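Long-range contacts in protein argonaute (Aquifex aeolicus, PDB 1YVU), which cleaves target RNA as a DNA-guided endonuclease, using short single-stranded DNA guides to select the complementary strand: residues E355-S360 / G391-L396; L419-L424 / Q454-R459. All coordinates share one frame; numbering follows the deposited sequence.

Both contacts belong to the same four-stranded parallel sheet, ordered 386-396, 351-360, 419-424, 454-457. Contact 1 joins the outermost strand 386-396 to strand 351-360 within the Mid domain, and contact 2 joins strand 419-424 to the other outermost strand, where the chain has entered the PIWI domain. Their centres lie about 10 Å apart, bridged by the pairing of strands 351-360 and 419-424, in which Glu355 O and Ile357 O probably accept from Ile421 N and Phe423 N. Contact 1 is partly buried, with serines on both strands and Lys392 and Leu394 exposed on the outer one; contact 2 is buried, mostly aliphatic, and ends in a hydrogen bond from the side-chain amide of Asn458.

Contact 1. Residues E355-S360 / G391-L396; sequences EIISVS and GKSLIL
Ile356 and Lys392 are paired in a parallel couple of β-strands, 355-360 with 391-396, at one edge of the Mid-domain sheet; the short strand axes run 4.7 Å apart at 13°. Backbone bonds carry most of the join. Ile356 takes Gly391 O through its N and gives its own O to Ser393 N, Ser358 repeats the pattern with Ser393 O and Ile395 N, and Ser360 N closes on Ile395 O.

The apolar contact lies on the face of Ile357, Val359 and Ile395. Ile357 and Ile395 point the same way, CG2 of the first against CD1 of the second at 3.7 Å, and helix 402-411 covers Ile395 there. At the other end of this face the Glu355 carboxylate folds over toward Gly391, while its OE2 forms a salt bridge with Lys415.

On the opposite face the Leu394 side chain leans back to strand 355-360. Its CG is anti to the backbone N (chi1 158°), and methyl CD1 packs beside the OG atoms of Ser358 and Ser360 without a hydrogen bond; Ser360 OG bonds weakly to Lys369. Between the two faces, Ser358 N lies 3.2 Å from its acceptor, Ser393 O.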
loop_
_atom_site.group_PDB
_atom_site.type_symbol
_atom_site.label_atom_id
_atom_site.label_comp_id
_atom_site.label_asym_id
_atom_site.label_seq_id
_atom_site.Cartn_x
_atom_site.Cartn_y
_atom_site.Cartn_z
ATOM N N GLU A 355 -15.783 28.781 -5.672
ATOM C CA GLU A 355 -15.573 29.500 -4.400
ATOM C C GLU A 355 -14.035 29.662 -4.271
ATOM O O GLU A 355 -13.273 28.809 -4.754
ATOM C CB GLU A 355 -16.113 28.715 -3.191
ATOM C CG GLU A 355 -17.517 29.147 -2.687
ATOM C CD GLU A 355 -17.526 29.899 -1.357
ATOM O OE1 GLU A 355 -16.897 29.446 -0.375
ATOM O OE2 GLU A 355 -18.202 30.943 -1.288
ATOM N N ILE A 356 -13.572 30.773 -3.701
ATOM C CA ILE A 356 -12.133 31.015 -3.537
ATOM C C ILE A 356 -11.770 31.245 -2.093
ATOM O O ILE A 356 -12.617 31.705 -1.308
ATOM C CB ILE A 356 -11.660 32.247 -4.371
ATOM C CG1 ILE A 356 -11.789 31.954 -5.854
ATOM C CG2 ILE A 356 -10.212 32.564 -4.127
ATOM C CD1 ILE A 356 -12.118 33.133 -6.632
ATOM N N ILE A 357 -10.549 30.852 -1.719
ATOM C CA ILE A 357 -10.062 31.056 -0.357
ATOM C C ILE A 357 -8.620 31.483 -0.377
ATOM O O ILE A 357 -7.814 30.901 -1.086
ATOM C CB ILE A 357 -10.151 29.774 0.603
ATOM C CG1 ILE A 357 -11.579 29.324 0.805
ATOM C CG2 ILE A 357 -9.548 30.031 2.027
ATOM C CD1 ILE A 357 -11.939 28.301 -0.144
ATOM N N SER A 358 -8.294 32.470 0.448
ATOM C CA SER A 358 -6.938 32.913 0.560
ATOM C C SER A 358 -6.578 32.970 2.006
ATOM O O SER A 358 -7.345 33.389 2.852
ATOM C CB SER A 358 -6.736 34.265 -0.071
ATOM O OG SER A 358 -7.632 35.148 0.544
ATOM N N VAL A 359 -5.396 32.454 2.239
ATOM C CA VAL A 359 -4.744 32.351 3.515
ATOM C C VAL A 359 -3.573 33.318 3.322
ATOM O O VAL A 359 -2.637 33.051 2.541
ATOM C CB VAL A 359 -4.328 30.908 3.658
ATOM C CG1 VAL A 359 -3.062 30.736 4.460
ATOM C CG2 VAL A 359 -5.494 30.117 4.185
ATOM N N SER A 360 -3.655 34.454 4.010
ATOM C CA SER A 360 -2.644 35.492 3.856
ATOM C C SER A 360 -1.996 35.942 5.156
ATOM O O SER A 360 -2.419 35.540 6.244
ATOM C CB SER A 360 -3.253 36.718 3.154
ATOM O OG SER A 360 -4.429 36.399 2.417
ATOM N N GLY A 391 -18.155 33.033 -4.526
ATOM C CA GLY A 391 -17.776 33.714 -3.294
ATOM C C GLY A 391 -16.365 33.685 -2.752
ATOM O O GLY A 391 -15.875 32.654 -2.297
ATOM N N LYS A 392 -15.763 34.868 -2.672
ATOM C CA LYS A 392 -14.406 35.003 -2.148
ATOM C C LYS A 392 -14.393 35.014 -0.626
ATOM O O LYS A 392 -15.056 35.846 0.012
ATOM C CB LYS A 392 -13.715 36.270 -2.696
ATOM C CG LYS A 392 -13.584 36.272 -4.220
ATOM C CD LYS A 392 -12.833 37.473 -4.778
ATOM C CE LYS A 392 -12.744 37.449 -6.306
ATOM N NZ LYS A 392 -11.886 38.524 -6.891
ATOM N N SER A 393 -13.694 34.034 -0.062
ATOM C CA SER A 393 -13.551 33.938 1.379
ATOM C C SER A 393 -12.087 34.253 1.704
ATOM O O SER A 393 -11.213 33.450 1.427
ATOM C CB SER A 393 -13.918 32.527 1.887
ATOM O OG SER A 393 -15.075 31.984 1.250
ATOM N N LEU A 394 -11.809 35.449 2.212
ATOM C CA LEU A 394 -10.444 35.818 2.577
ATOM C C LEU A 394 -10.238 35.627 4.087
ATOM O O LEU A 394 -11.010 36.147 4.902
ATOM C CB LEU A 394 -10.110 37.241 2.095
ATOM C CG LEU A 394 -8.984 38.060 2.748
ATOM C CD1 LEU A 394 -7.599 37.351 2.725
ATOM C CD2 LEU A 394 -8.959 39.438 2.074
ATOM N N ILE A 395 -9.171 34.886 4.416
ATOM C CA ILE A 395 -8.787 34.519 5.781
ATOM C C ILE A 395 -7.427 35.084 6.097
ATOM O O ILE A 395 -6.492 34.935 5.316
ATOM C CB ILE A 395 -8.735 32.951 5.965
ATOM C CG1 ILE A 395 -10.140 32.349 5.853
ATOM C CG2 ILE A 395 -8.215 32.584 7.345
ATOM C CD1 ILE A 395 -10.171 30.886 5.624
ATOM N N LEU A 396 -7.315 35.614 7.314
ATOM C CA LEU A 396 -6.091 36.230 7.816
ATOM C C LEU A 396 -5.326 35.477 8.892
ATOM O O LEU A 396 -5.719 35.421 10.069
ATOM C CB LEU A 396 -6.366 37.653 8.266
ATOM C CG LEU A 396 -5.939 38.602 7.164
ATOM C CD1 LEU A 396 -7.052 39.626 6.901
ATOM C CD2 LEU A 396 -4.585 39.228 7.547
#

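Contact 2. Residues L419-L424 / Q454-R459; sequences LVIVFL and QVILNR
Leu424 turns its CG anti to its carbonyl carbon (chi1 -62°), and with chi2 extended at 178° its CD1 lies 3.7 Å from Val455 CG1 and also touches Leu457 CD2. Ile456, with CG1 likewise anti to the carbonyl carbon and an extended chi2, puts its CD1 among the side chains of the other face. The backbones beneath are a parallel β pair, 419-424 with 454-457, at the edge of the sheet where the Mid domain passes into PIWI.

Ile456 is the hub of its face. Its CD1 meets Ile421 CG2 at 3.7 Å and Phe423 CE2 at 3.8 Å. The Phe423 and Ile456 side chains run side by side, whereas Ile421 slants across Ile456. Helix 368-381 covers this group through Leu373 on Phe423 and Phe372 on Ile456.

Four backbone bonds join the strands. Gln454 N to Val420 O is almost straight, Val422 N takes Gln454 O, and Leu424 N takes Ile456 O; the bond from Ile456 N to Val422 O is strongly bent and weak.

Beyond strand 454-457, Asn458 grips the end of the neighbouring strand twice. Leu424 O accepts its backbone N at 2.7 Å, nearly in line with the carbonyl, and its side-chain amide from above the carbonyl plane. An alanine here would probably leave Leu424 O with only the backbone N of this residue, so that the carbonyl at the end of strand 419-424 would be held from here by one bond instead of two. The acceptor lies close to the Asn458 amide plane, with ND2 2.6 Å from Leu424 O.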
loop_
_atom_site.group_PDB
_atom_site.type_symbol
_atom_site.label_atom_id
_atom_site.label_comp_id
_atom_site.label_asym_id
_atom_site.label_seq_id
_atom_site.Cartn_x
_atom_site.Cartn_y
_atom_site.Cartn_z
ATOM N N LEU A 419 -16.112 23.826 -8.266
ATOM C CA LEU A 419 -14.668 23.855 -7.943
ATOM C C LEU A 419 -14.435 24.805 -6.762
ATOM O O LEU A 419 -15.321 25.583 -6.377
ATOM C CB LEU A 419 -13.837 24.313 -9.153
ATOM C CG LEU A 419 -12.304 24.429 -9.033
ATOM C CD1 LEU A 419 -11.630 23.099 -8.729
ATOM C CD2 LEU A 419 -11.779 24.972 -10.312
ATOM N N VAL A 420 -13.272 24.687 -6.139
ATOM C CA VAL A 420 -12.916 25.546 -5.014
ATOM C C VAL A 420 -11.446 25.898 -5.219
ATOM O O VAL A 420 -10.596 24.997 -5.283
ATOM C CB VAL A 420 -13.100 24.792 -3.640
ATOM C CG1 VAL A 420 -12.545 25.600 -2.482
ATOM C CG2 VAL A 420 -14.556 24.499 -3.359
ATOM N N ILE A 421 -11.122 27.179 -5.338
ATOM C CA ILE A 421 -9.717 27.509 -5.519
ATOM C C ILE A 421 -9.163 28.113 -4.246
ATOM O O ILE A 421 -9.657 29.124 -3.775
ATOM C CB ILE A 421 -9.473 28.431 -6.733
ATOM C CG1 ILE A 421 -10.125 27.828 -8.000
ATOM C CG2 ILE A 421 -7.965 28.623 -6.947
ATOM C CD1 ILE A 421 -9.855 28.571 -9.330
ATOM N N VAL A 422 -8.129 27.483 -3.692
ATOM C CA VAL A 422 -7.502 27.950 -2.459
ATOM C C VAL A 422 -6.058 28.391 -2.635
ATOM O O VAL A 422 -5.207 27.619 -3.093
ATOM C CB VAL A 422 -7.521 26.845 -1.331
ATOM C CG1 VAL A 422 -6.993 27.413 0.029
ATOM C CG2 VAL A 422 -8.929 26.259 -1.156
ATOM N N PHE A 423 -5.782 29.618 -2.189
ATOM C CA PHE A 423 -4.438 30.188 -2.224
ATOM C C PHE A 423 -3.882 30.154 -0.794
ATOM O O PHE A 423 -4.370 30.891 0.072
ATOM C CB PHE A 423 -4.451 31.638 -2.708
ATOM C CG PHE A 423 -4.897 31.827 -4.114
ATOM C CD1 PHE A 423 -6.210 32.271 -4.383
ATOM C CD2 PHE A 423 -3.992 31.673 -5.181
ATOM C CE1 PHE A 423 -6.622 32.582 -5.715
ATOM C CE2 PHE A 423 -4.382 31.978 -6.525
ATOM C CZ PHE A 423 -5.710 32.436 -6.789
ATOM N N LEU A 424 -2.894 29.294 -0.539
ATOM C CA LEU A 424 -2.292 29.193 0.800
ATOM C C LEU A 424 -0.978 29.947 0.916
ATOM O O LEU A 424 -0.223 29.985 -0.053
ATOM C CB LEU A 424 -2.047 27.741 1.187
ATOM C CG LEU A 424 -3.185 26.743 1.314
ATOM C CD1 LEU A 424 -2.530 25.434 1.644
ATOM C CD2 LEU A 424 -4.175 27.119 2.408
ATOM N N GLN A 454 -8.651 22.911 -5.977
ATOM C CA GLN A 454 -7.346 23.291 -6.521
ATOM C C GLN A 454 -6.649 24.169 -5.490
ATOM O O GLN A 454 -6.991 25.328 -5.347
ATOM C CB GLN A 454 -7.483 24.034 -7.860
ATOM C CG GLN A 454 -6.147 24.293 -8.586
ATOM C CD GLN A 454 -5.541 23.039 -9.209
ATOM O OE1 GLN A 454 -6.095 22.495 -10.160
ATOM N NE2 GLN A 454 -4.405 22.581 -8.677
ATOM N N VAL A 455 -5.662 23.593 -4.802
ATOM C CA VAL A 455 -4.899 24.250 -3.740
ATOM C C VAL A 455 -3.601 24.884 -4.262
ATOM O O VAL A 455 -2.548 24.249 -4.308
ATOM C CB VAL A 455 -4.604 23.218 -2.582
ATOM C CG1 VAL A 455 -3.718 23.834 -1.515
ATOM C CG2 VAL A 455 -5.947 22.660 -1.952
ATOM N N ILE A 456 -3.665 26.151 -4.645
ATOM C CA ILE A 456 -2.493 26.859 -5.164
ATOM C C ILE A 456 -1.683 27.406 -3.984
ATOM O O ILE A 456 -2.255 28.092 -3.132
ATOM C CB ILE A 456 -2.933 28.015 -6.085
ATOM C CG1 ILE A 456 -3.933 27.495 -7.121
ATOM C CG2 ILE A 456 -1.710 28.693 -6.724
ATOM C CD1 ILE A 456 -4.476 28.527 -8.083
ATOM N N LEU A 457 -0.397 27.023 -3.887
ATOM C CA LEU A 457 0.507 27.498 -2.814
ATOM C C LEU A 457 1.110 28.834 -3.231
ATOM O O LEU A 457 1.390 29.033 -4.417
ATOM C CB LEU A 457 1.634 26.493 -2.549
ATOM C CG LEU A 457 1.330 25.189 -1.789
ATOM C CD1 LEU A 457 2.602 24.371 -1.587
ATOM C CD2 LEU A 457 0.747 25.509 -0.419
ATOM N N ASN A 458 1.289 29.751 -2.277
ATOM C CA ASN A 458 1.862 31.071 -2.573
ATOM C C ASN A 458 3.332 30.964 -2.912
ATOM O O ASN A 458 3.888 31.788 -3.641
ATOM C CB ASN A 458 1.683 32.019 -1.395
ATOM C CG ASN A 458 0.414 32.835 -1.499
ATOM O OD1 ASN A 458 0.392 33.871 -2.164
ATOM N ND2 ASN A 458 -0.649 32.379 -0.859
ATOM N N ARG A 459 3.929 29.897 -2.390
ATOM C CA ARG A 459 5.334 29.569 -2.593
ATOM C C ARG A 459 5.626 29.214 -4.061
ATOM O O ARG A 459 6.664 29.592 -4.593
ATOM C CB ARG A 459 5.685 28.398 -1.696
ATOM C CG ARG A 459 7.048 28.475 -1.073
ATOM C CD ARG A 459 7.245 27.247 -0.219
ATOM N NE ARG A 459 8.624 27.057 0.223
ATOM C CZ ARG A 459 9.204 25.866 0.364
ATOM N NH1 ARG A 459 8.524 24.754 0.088
ATOM N NH2 ARG A 459 10.446 25.775 0.830
#